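Mandelate racemase/muconate lactonizing enzyme (Roseovarius nubinhibens, PDB 2QDD) is of unknown function but belongs to the magnesium-dependent mandelate racemase/muconate lactonizing enzyme family of the enolase superfamily, and probably carries out metal-assisted chemistry on an acid substrate. Local coordinates at residues W124-N138 with L307-S321. Numbering follows the deposited sequence.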
ATOM      1  N   TRP A 124      21.825  31.046 -18.211  1.00 32.53           N
ATOM      2  CA  TRP A 124      20.922  31.273 -17.072  1.00 33.49           C
ATOM      3  C   TRP A 124      19.583  31.910 -17.441  1.00 31.00           C
ATOM      4  O   TRP A 124      18.581  31.685 -16.758  1.00 30.22           O
ATOM      5  CB  TRP A 124      21.604  32.039 -15.924  1.00 28.64           C
ATOM      6  CG  TRP A 124      22.120  33.402 -16.297  1.00 30.17           C
ATOM      7  CD1 TRP A 124      23.409  33.727 -16.612  1.00 28.10           C
ATOM      8  CD2 TRP A 124      21.367  34.622 -16.386  1.00 21.88           C
ATOM      9  NE1 TRP A 124      23.505  35.066 -16.894  1.00 30.09           N
ATOM     10  CE2 TRP A 124      22.267  35.638 -16.769  1.00 28.70           C
ATOM     11  CE3 TRP A 124      20.021  34.952 -16.189  1.00 24.04           C
ATOM     12  CZ2 TRP A 124      21.863  36.964 -16.959  1.00 26.82           C
ATOM     13  CZ3 TRP A 124      19.621  36.269 -16.390  1.00 32.05           C
ATOM     14  CH2 TRP A 124      20.544  37.259 -16.761  1.00 27.30           C
ATOM     15  N   GLN A 125      19.571  32.695 -18.518  1.00 32.40           N
ATOM     16  CA  GLN A 125      18.339  33.295 -19.030  1.00 34.03           C
ATOM     17  C   GLN A 125      17.517  32.328 -19.875  1.00 33.83           C
ATOM     18  O   GLN A 125      16.282  32.327 -19.806  1.00 38.00           O
ATOM     19  CB  GLN A 125      18.640  34.567 -19.819  1.00 29.05           C
ATOM     20  CG  GLN A 125      17.398  35.362 -20.184  1.00 29.68           C
ATOM     21  CD  GLN A 125      17.638  36.857 -20.210  1.00 36.68           C
ATOM     22  OE1 GLN A 125      16.913  37.623 -19.575  1.00 33.89           O
ATOM     23  NE2 GLN A 125      18.655  37.281 -20.948  1.00 30.36           N
ATOM     24  N   LEU A 126      18.198  31.506 -20.668  1.00 34.47           N
ATOM     25  CA  LEU A 126      17.533  30.442 -21.428  1.00 34.99           C
ATOM     26  C   LEU A 126      16.913  29.402 -20.502  1.00 32.50           C
ATOM     27  O   LEU A 126      15.895  28.794 -20.835  1.00 28.80           O
ATOM     28  CB  LEU A 126      18.508  29.768 -22.395  1.00 35.42           C
ATOM     29  CG  LEU A 126      18.844  30.492 -23.701  1.00 33.43           C
ATOM     30  CD1 LEU A 126      19.919  29.718 -24.436  1.00 27.62           C
ATOM     31  CD2 LEU A 126      17.615  30.653 -24.577  1.00 39.70           C
ATOM     32  N   LEU A 127      17.529  29.229 -19.335  1.00 28.26           N
ATOM     33  CA  LEU A 127      17.014  28.356 -18.292  1.00 30.56           C
ATOM     34  C   LEU A 127      15.977  29.030 -17.390  1.00 29.64           C
ATOM     35  O   LEU A 127      15.415  28.396 -16.502  1.00 34.20           O
ATOM     36  CB  LEU A 127      18.174  27.769 -17.478  1.00 26.90           C
ATOM     37  CG  LEU A 127      19.070  26.838 -18.303  1.00 29.15           C
ATOM     38  CD1 LEU A 127      20.452  26.688 -17.692  1.00 32.33           C
ATOM     39  CD2 LEU A 127      18.410  25.485 -18.533  1.00 30.63           C
ATOM     40  N   GLY A 128      15.729  30.314 -17.626  1.00 33.24           N
ATOM     41  CA  GLY A 128      14.530  30.981 -17.132  1.00 26.12           C
ATOM     42  C   GLY A 128      14.767  31.937 -15.980  1.00 29.43           C
ATOM     43  O   GLY A 128      13.816  32.507 -15.450  1.00 30.33           O
ATOM     44  N   GLY A 129      16.028  32.117 -15.589  1.00 29.58           N
ATOM     45  CA  GLY A 129      16.375  32.965 -14.444  1.00 34.94           C
ATOM     46  C   GLY A 129      16.258  34.453 -14.739  1.00 38.77           C
ATOM     47  O   GLY A 129      16.428  34.874 -15.884  1.00 40.66           O
ATOM     48  N   GLU A 130      15.972  35.244 -13.706  1.00 38.87           N
ATOM     49  CA  GLU A 130      15.846  36.700 -13.848  1.00 46.98           C
ATOM     50  C   GLU A 130      17.179  37.435 -13.913  1.00 43.51           C
ATOM     51  O   GLU A 130      17.266  38.520 -14.487  1.00 46.14           O
ATOM     52  CB  GLU A 130      14.987  37.302 -12.728  1.00 47.36           C
ATOM     53  CG  GLU A 130      15.470  37.050 -11.299  1.00 56.51           C
ATOM     54  CD  GLU A 130      14.935  38.071 -10.299  1.00 60.64           C
ATOM     55  OE1 GLU A 130      14.881  37.741  -9.094  1.00 68.77           O
ATOM     56  OE2 GLU A 130      14.572  39.199 -10.711  1.00 65.66           O
ATOM     57  N   ALA A 131      18.205  36.848 -13.303  1.00 40.67           N
ATOM     58  CA  ALA A 131      19.455  37.540 -13.037  1.00 39.88           C
ATOM     59  C   ALA A 131      20.593  36.530 -12.974  1.00 39.39           C
ATOM     60  O   ALA A 131      20.364  35.348 -12.721  1.00 37.13           O
ATOM     61  CB  ALA A 131      19.364  38.321 -11.729  1.00 42.32           C
ATOM     62  N   ALA A 132      21.817  37.006 -13.195  1.00 39.83           N
ATOM     63  CA  ALA A 132      23.023  36.257 -12.857  1.00 38.04           C
ATOM     64  C   ALA A 132      23.227  36.235 -11.344  1.00 40.39           C
ATOM     65  O   ALA A 132      24.086  36.944 -10.806  1.00 48.26           O
ATOM     66  CB  ALA A 132      24.237  36.853 -13.565  1.00 36.68           C
ATOM     67  N   THR A 133      22.421  35.420 -10.667  1.00 42.19           N
ATOM     68  CA  THR A 133      22.392  35.357  -9.209  1.00 41.58           C
ATOM     69  C   THR A 133      23.702  34.757  -8.699  1.00 42.15           C
ATOM     70  O   THR A 133      24.116  33.698  -9.172  1.00 42.63           O
ATOM     71  CB  THR A 133      21.178  34.528  -8.715  1.00 40.48           C
ATOM     72  OG1 THR A 133      19.967  35.142  -9.173  1.00 41.80           O
ATOM     73  CG2 THR A 133      21.136  34.449  -7.196  1.00 38.35           C
ATOM     74  N   PRO A 134      24.377  35.462  -7.770  1.00 44.53           N
ATOM     75  CA  PRO A 134      25.530  34.905  -7.062  1.00 41.90           C
ATOM     76  C   PRO A 134      25.158  33.705  -6.191  1.00 39.63           C
ATOM     77  O   PRO A 134      24.266  33.793  -5.347  1.00 38.34           O
ATOM     78  CB  PRO A 134      26.027  36.079  -6.210  1.00 45.14           C
ATOM     79  CG  PRO A 134      24.863  36.996  -6.088  1.00 46.38           C
ATOM     80  CD  PRO A 134      24.097  36.851  -7.362  1.00 44.83           C
ATOM     81  N   VAL A 135      25.841  32.588  -6.419  1.00 38.37           N
ATOM     82  CA  VAL A 135      25.490  31.316  -5.799  1.00 35.42           C
ATOM     83  C   VAL A 135      26.536  30.998  -4.733  1.00 34.01           C
ATOM     84  O   VAL A 135      27.730  30.988  -5.034  1.00 32.68           O
ATOM     85  CB  VAL A 135      25.402  30.169  -6.858  1.00 35.51           C
ATOM     86  CG1 VAL A 135      25.102  28.823  -6.195  1.00 29.42           C
ATOM     87  CG2 VAL A 135      24.330  30.485  -7.902  1.00 33.54           C
ATOM     88  N   PRO A 136      26.089  30.747  -3.482  1.00 35.21           N
ATOM     89  CA  PRO A 136      26.983  30.319  -2.401  1.00 31.13           C
ATOM     90  C   PRO A 136      27.761  29.052  -2.755  1.00 34.52           C
ATOM     91  O   PRO A 136      27.224  28.147  -3.397  1.00 32.55           O
ATOM     92  CB  PRO A 136      26.022  30.048  -1.239  1.00 30.53           C
ATOM     93  CG  PRO A 136      24.851  30.902  -1.521  1.00 33.41           C
ATOM     94  CD  PRO A 136      24.696  30.861  -3.012  1.00 34.07           C
ATOM     95  N   ILE A 137      29.029  29.022  -2.361  1.00 31.27           N
ATOM     96  CA  ILE A 137      29.919  27.912  -2.653  1.00 31.86           C
ATOM     97  C   ILE A 137      30.214  27.214  -1.338  1.00 35.04           C
ATOM     98  O   ILE A 137      30.506  27.875  -0.343  1.00 38.11           O
ATOM     99  CB  ILE A 137      31.245  28.399  -3.328  1.00 31.86           C
ATOM    100  CG1 ILE A 137      30.955  29.180  -4.616  1.00 30.43           C
ATOM    101  CG2 ILE A 137      32.200  27.233  -3.616  1.00 24.35           C
ATOM    102  CD1 ILE A 137      30.021  28.469  -5.604  1.00 37.39           C
ATOM    103  N   ASN A 138      30.120  25.886  -1.320  1.00 34.52           N
ATOM    104  CA  ASN A 138      30.461  25.143  -0.110  1.00 37.65           C
ATOM    105  C   ASN A 138      31.918  24.678  -0.006  1.00 35.85           C
ATOM    106  O   ASN A 138      32.559  24.377  -1.013  1.00 30.73           O
ATOM    107  CB  ASN A 138      29.459  24.013   0.180  1.00 38.89           C
ATOM    108  CG  ASN A 138      29.580  22.858  -0.785  1.00 41.73           C
ATOM    109  OD1 ASN A 138      30.377  21.940  -0.581  1.00 52.93           O
ATOM    110  ND2 ASN A 138      28.779  22.887  -1.840  1.00 44.18           N
ATOM    111  N   LEU A 307      26.533  26.051 -12.899  1.00 33.07           N
ATOM    112  CA  LEU A 307      26.240  27.280 -12.157  1.00 30.04           C
ATOM    113  C   LEU A 307      25.206  28.170 -12.839  1.00 26.46           C
ATOM    114  O   LEU A 307      24.500  28.919 -12.171  1.00 30.09           O
ATOM    115  CB  LEU A 307      27.513  28.074 -11.858  1.00 31.64           C
ATOM    116  CG  LEU A 307      27.450  28.839 -10.532  1.00 41.61           C
ATOM    117  CD1 LEU A 307      28.214  28.117  -9.441  1.00 47.09           C
ATOM    118  CD2 LEU A 307      27.957  30.248 -10.698  1.00 44.95           C
ATOM    119  N   HIS A 308      25.117  28.075 -14.161  1.00 24.46           N
ATOM    120  CA  HIS A 308      24.005  28.649 -14.918  1.00 28.40           C
ATOM    121  C   HIS A 308      22.651  28.055 -14.508  1.00 30.72           C
ATOM    122  O   HIS A 308      21.654  28.781 -14.414  1.00 28.60           O
ATOM    123  CB  HIS A 308      24.217  28.446 -16.426  1.00 26.94           C
ATOM    124  CG  HIS A 308      25.111  29.467 -17.062  1.00 33.53           C
ATOM    125  ND1 HIS A 308      24.739  30.781 -17.238  1.00 35.78           N
ATOM    126  CD2 HIS A 308      26.351  29.356 -17.596  1.00 31.44           C
ATOM    127  CE1 HIS A 308      25.715  31.438 -17.837  1.00 36.72           C
ATOM    128  NE2 HIS A 308      26.705  30.596 -18.065  1.00 29.37           N
ATOM    129  N   LEU A 309      22.623  26.737 -14.280  1.00 31.03           N
ATOM    130  CA  LEU A 309      21.429  26.055 -13.773  1.00 24.70           C
ATOM    131  C   LEU A 309      21.147  26.415 -12.316  1.00 21.65           C
ATOM    132  O   LEU A 309      20.005  26.690 -11.958  1.00 23.14           O
ATOM    133  CB  LEU A 309      21.541  24.534 -13.947  1.00 23.24           C
ATOM    134  CG  LEU A 309      20.239  23.727 -13.820  1.00 27.55           C
ATOM    135  CD1 LEU A 309      19.252  24.048 -14.925  1.00 18.14           C
ATOM    136  CD2 LEU A 309      20.529  22.242 -13.800  1.00 29.29           C
ATOM    137  N   ALA A 310      22.195  26.412 -11.493  1.00 21.47           N
ATOM    138  CA  ALA A 310      22.111  26.853 -10.096  1.00 26.11           C
ATOM    139  C   ALA A 310      21.526  28.265  -9.912  1.00 31.41           C
ATOM    140  O   ALA A 310      20.661  28.470  -9.059  1.00 37.17           O
ATOM    141  CB  ALA A 310      23.476  26.743  -9.424  1.00 18.67           C
ATOM    142  N   ALA A 311      21.979  29.217 -10.727  1.00 32.57           N
ATOM    143  CA  ALA A 311      21.560  30.622 -10.613  1.00 30.24           C
ATOM    144  C   ALA A 311      20.124  30.851 -11.057  1.00 31.83           C
ATOM    145  O   ALA A 311      19.429  31.700 -10.503  1.00 35.62           O
ATOM    146  CB  ALA A 311      22.498  31.521 -11.395  1.00 32.67           C
ATOM    147  N   SER A 312      19.683  30.084 -12.051  1.00 32.02           N
ATOM    148  CA  SER A 312      18.317  30.174 -12.574  1.00 25.21           C
ATOM    149  C   SER A 312      17.287  29.443 -11.701  1.00 27.15           C
ATOM    150  O   SER A 312      16.086  29.501 -11.970  1.00 28.43           O
ATOM    151  CB  SER A 312      18.279  29.625 -14.000  1.00 22.01           C
ATOM    152  OG  SER A 312      18.668  28.263 -14.018  1.00 27.73           O
ATOM    153  N   THR A 313      17.764  28.752 -10.667  1.00 26.24           N
ATOM    154  CA  THR A 313      16.916  27.995  -9.743  1.00 24.94           C
ATOM    155  C   THR A 313      16.424  28.934  -8.641  1.00 24.82           C
ATOM    156  O   THR A 313      17.233  29.656  -8.056  1.00 27.68           O
ATOM    157  CB  THR A 313      17.732  26.825  -9.134  1.00 25.25           C
ATOM    158  OG1 THR A 313      18.110  25.921 -10.179  1.00 23.61           O
ATOM    159  CG2 THR A 313      16.970  26.076  -8.046  1.00 21.13           C
ATOM    160  N   PRO A 314      15.097  28.938  -8.366  1.00 30.01           N
ATOM    161  CA  PRO A 314      14.486  29.741  -7.287  1.00 29.86           C
ATOM    162  C   PRO A 314      15.219  29.642  -5.947  1.00 32.01           C
ATOM    163  O   PRO A 314      15.682  28.560  -5.571  1.00 33.08           O
ATOM    164  CB  PRO A 314      13.082  29.146  -7.155  1.00 28.44           C
ATOM    165  CG  PRO A 314      12.782  28.579  -8.498  1.00 26.76           C
ATOM    166  CD  PRO A 314      14.085  28.166  -9.118  1.00 24.42           C
ATOM    167  N   GLU A 315      15.318  30.771  -5.249  1.00 36.13           N
ATOM    168  CA  GLU A 315      16.112  30.896  -4.019  1.00 40.29           C
ATOM    169  C   GLU A 315      15.750  29.862  -2.937  1.00 33.61           C
ATOM    170  O   GLU A 315      16.634  29.319  -2.271  1.00 38.10           O
ATOM    171  CB  GLU A 315      16.037  32.344  -3.486  1.00 43.80           C
ATOM    172  CG  GLU A 315      16.373  32.556  -1.997  1.00 56.61           C
ATOM    173  CD  GLU A 315      17.868  32.677  -1.721  1.00 68.50           C
ATOM    174  OE1 GLU A 315      18.308  33.777  -1.316  1.00 72.57           O
ATOM    175  OE2 GLU A 315      18.602  31.676  -1.896  1.00 68.32           O
ATOM    176  N   ALA A 316      14.457  29.571  -2.797  1.00 32.38           N
ATOM    177  CA  ALA A 316      13.966  28.634  -1.779  1.00 30.97           C
ATOM    178  C   ALA A 316      14.373  27.183  -2.035  1.00 28.69           C
ATOM    179  O   ALA A 316      14.429  26.376  -1.110  1.00 33.40           O
ATOM    180  CB  ALA A 316      12.458  28.742  -1.637  1.00 30.73           C
ATOM    181  N   ASN A 317      14.666  26.862  -3.291  1.00 26.51           N
ATOM    182  CA  ASN A 317      15.025  25.502  -3.681  1.00 27.31           C
ATOM    183  C   ASN A 317      16.520  25.320  -3.913  1.00 29.91           C
ATOM    184  O   ASN A 317      17.001  24.197  -4.012  1.00 32.47           O
ATOM    185  CB  ASN A 317      14.243  25.083  -4.920  1.00 22.02           C
ATOM    186  CG  ASN A 317      12.752  25.252  -4.743  1.00 31.25           C
ATOM    187  OD1 ASN A 317      12.192  26.294  -5.086  1.00 30.44           O
ATOM    188  ND2 ASN A 317      12.100  24.233  -4.191  1.00 25.86           N
ATOM    189  N   ARG A 318      17.253  26.427  -4.000  1.00 32.66           N
ATOM    190  CA  ARG A 318      18.668  26.371  -4.328  1.00 31.20           C
ATOM    191  C   ARG A 318      19.497  26.343  -3.053  1.00 31.33           C
ATOM    192  O   ARG A 318      19.301  27.162  -2.157  1.00 38.26           O
ATOM    193  CB  ARG A 318      19.056  27.554  -5.215  1.00 31.53           C
ATOM    194  CG  ARG A 318      20.497  27.537  -5.724  1.00 37.03           C
ATOM    195  CD  ARG A 318      21.057  28.950  -5.781  1.00 40.72           C
ATOM    196  NE  ARG A 318      20.224  29.809  -6.621  1.00 43.29           N
ATOM    197  CZ  ARG A 318      19.745  30.996  -6.263  1.00 47.06           C
ATOM    198  NH1 ARG A 318      18.991  31.681  -7.111  1.00 42.13           N
ATOM    199  NH2 ARG A 318      20.023  31.505  -5.067  1.00 46.54           N
ATOM    200  N   LEU A 319      20.413  25.384  -2.971  1.00 29.44           N
ATOM    201  CA  LEU A 319      21.429  25.381  -1.922  1.00 32.33           C
ATOM    202  C   LEU A 319      22.806  25.685  -2.521  1.00 30.74           C
ATOM    203  O   LEU A 319      22.895  26.059  -3.690  1.00 36.12           O
ATOM    204  CB  LEU A 319      21.417  24.043  -1.171  1.00 30.56           C
ATOM    205  CG  LEU A 319      20.135  23.684  -0.412  1.00 32.71           C
ATOM    206  CD1 LEU A 319      20.063  22.185  -0.178  1.00 33.90           C
ATOM    207  CD2 LEU A 319      20.038  24.432   0.903  1.00 23.29           C
ATOM    208  N   ALA A 320      23.862  25.529  -1.722  1.00 28.93           N
ATOM    209  CA  ALA A 320      25.232  25.813  -2.155  1.00 34.67           C
ATOM    210  C   ALA A 320      25.705  24.944  -3.327  1.00 37.92           C
ATOM    211  O   ALA A 320      25.294  23.796  -3.467  1.00 40.52           O
ATOM    212  CB  ALA A 320      26.191  25.695  -0.985  1.00 35.02           C
ATOM    213  N   SER A 321      26.555  25.513  -4.176  1.00 38.13           N
ATOM    214  CA  SER A 321      27.233  24.761  -5.225  1.00 34.71           C
ATOM    215  C   SER A 321      28.643  24.387  -4.794  1.00 34.89           C
ATOM    216  O   SER A 321      29.213  24.997  -3.894  1.00 36.79           O
ATOM    217  CB  SER A 321      27.284  25.567  -6.522  1.00 37.19           C
ATOM    218  OG  SER A 321      26.020  25.595  -7.161  1.00 44.19           O
TER
HETATM  219  O   HOH W   1      14.203  29.202 -13.553  1.00 35.41           O
HETATM  220  O   HOH W   2      17.526  33.643 -10.952  1.00 51.56           O
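Val135 and Ser321 meet at the seam of the enolase-superfamily (beta/alpha)7-beta barrel, a modified TIM barrel: the chain after helix 300-311 bonds to Met291 of the last parallel strand through Asn317 and Leu319, and to the first, 135-141, here. With CG1 anti to the backbone N (chi1 177°), Val135 puts CG1 3.5 Å from Ser321 OG and CG2 over the backbone of Ala310 and Ala311, whose small side chains let strand and helix approach. Ser321 OG is hydrogen-bonded to Ile293 O. Beside Val135, the bent chain of Arg318 crosses Thr133, whose CG2 lies 3.5 Å from Arg318 NH1. Arg318 NE donates to Ala310 O at 2.8 Å, nearly in the guanidinium plane, while NH2 reaches Glu315 OE2 in a long salt bridge. A leucine in place of Arg318 would probably leave the carbonyl of Ala310 without this donor and Glu315 without this positive partner. Trp124 and His308 meet rim to rim, planes 13° apart; His308 ND1 takes a weak bond from Trp124 N, and NE2 is hydrogen-bonded to Leu353 O. Gly129 suits its place because any CB would strike Ser312 CA. Two backbone bonds tie the strand to Ser321: Ser321 N to Pro136 O, 2.8 Å, and Asn138 N to Ser321 O, 2.9 Å and nearly straight at 163°.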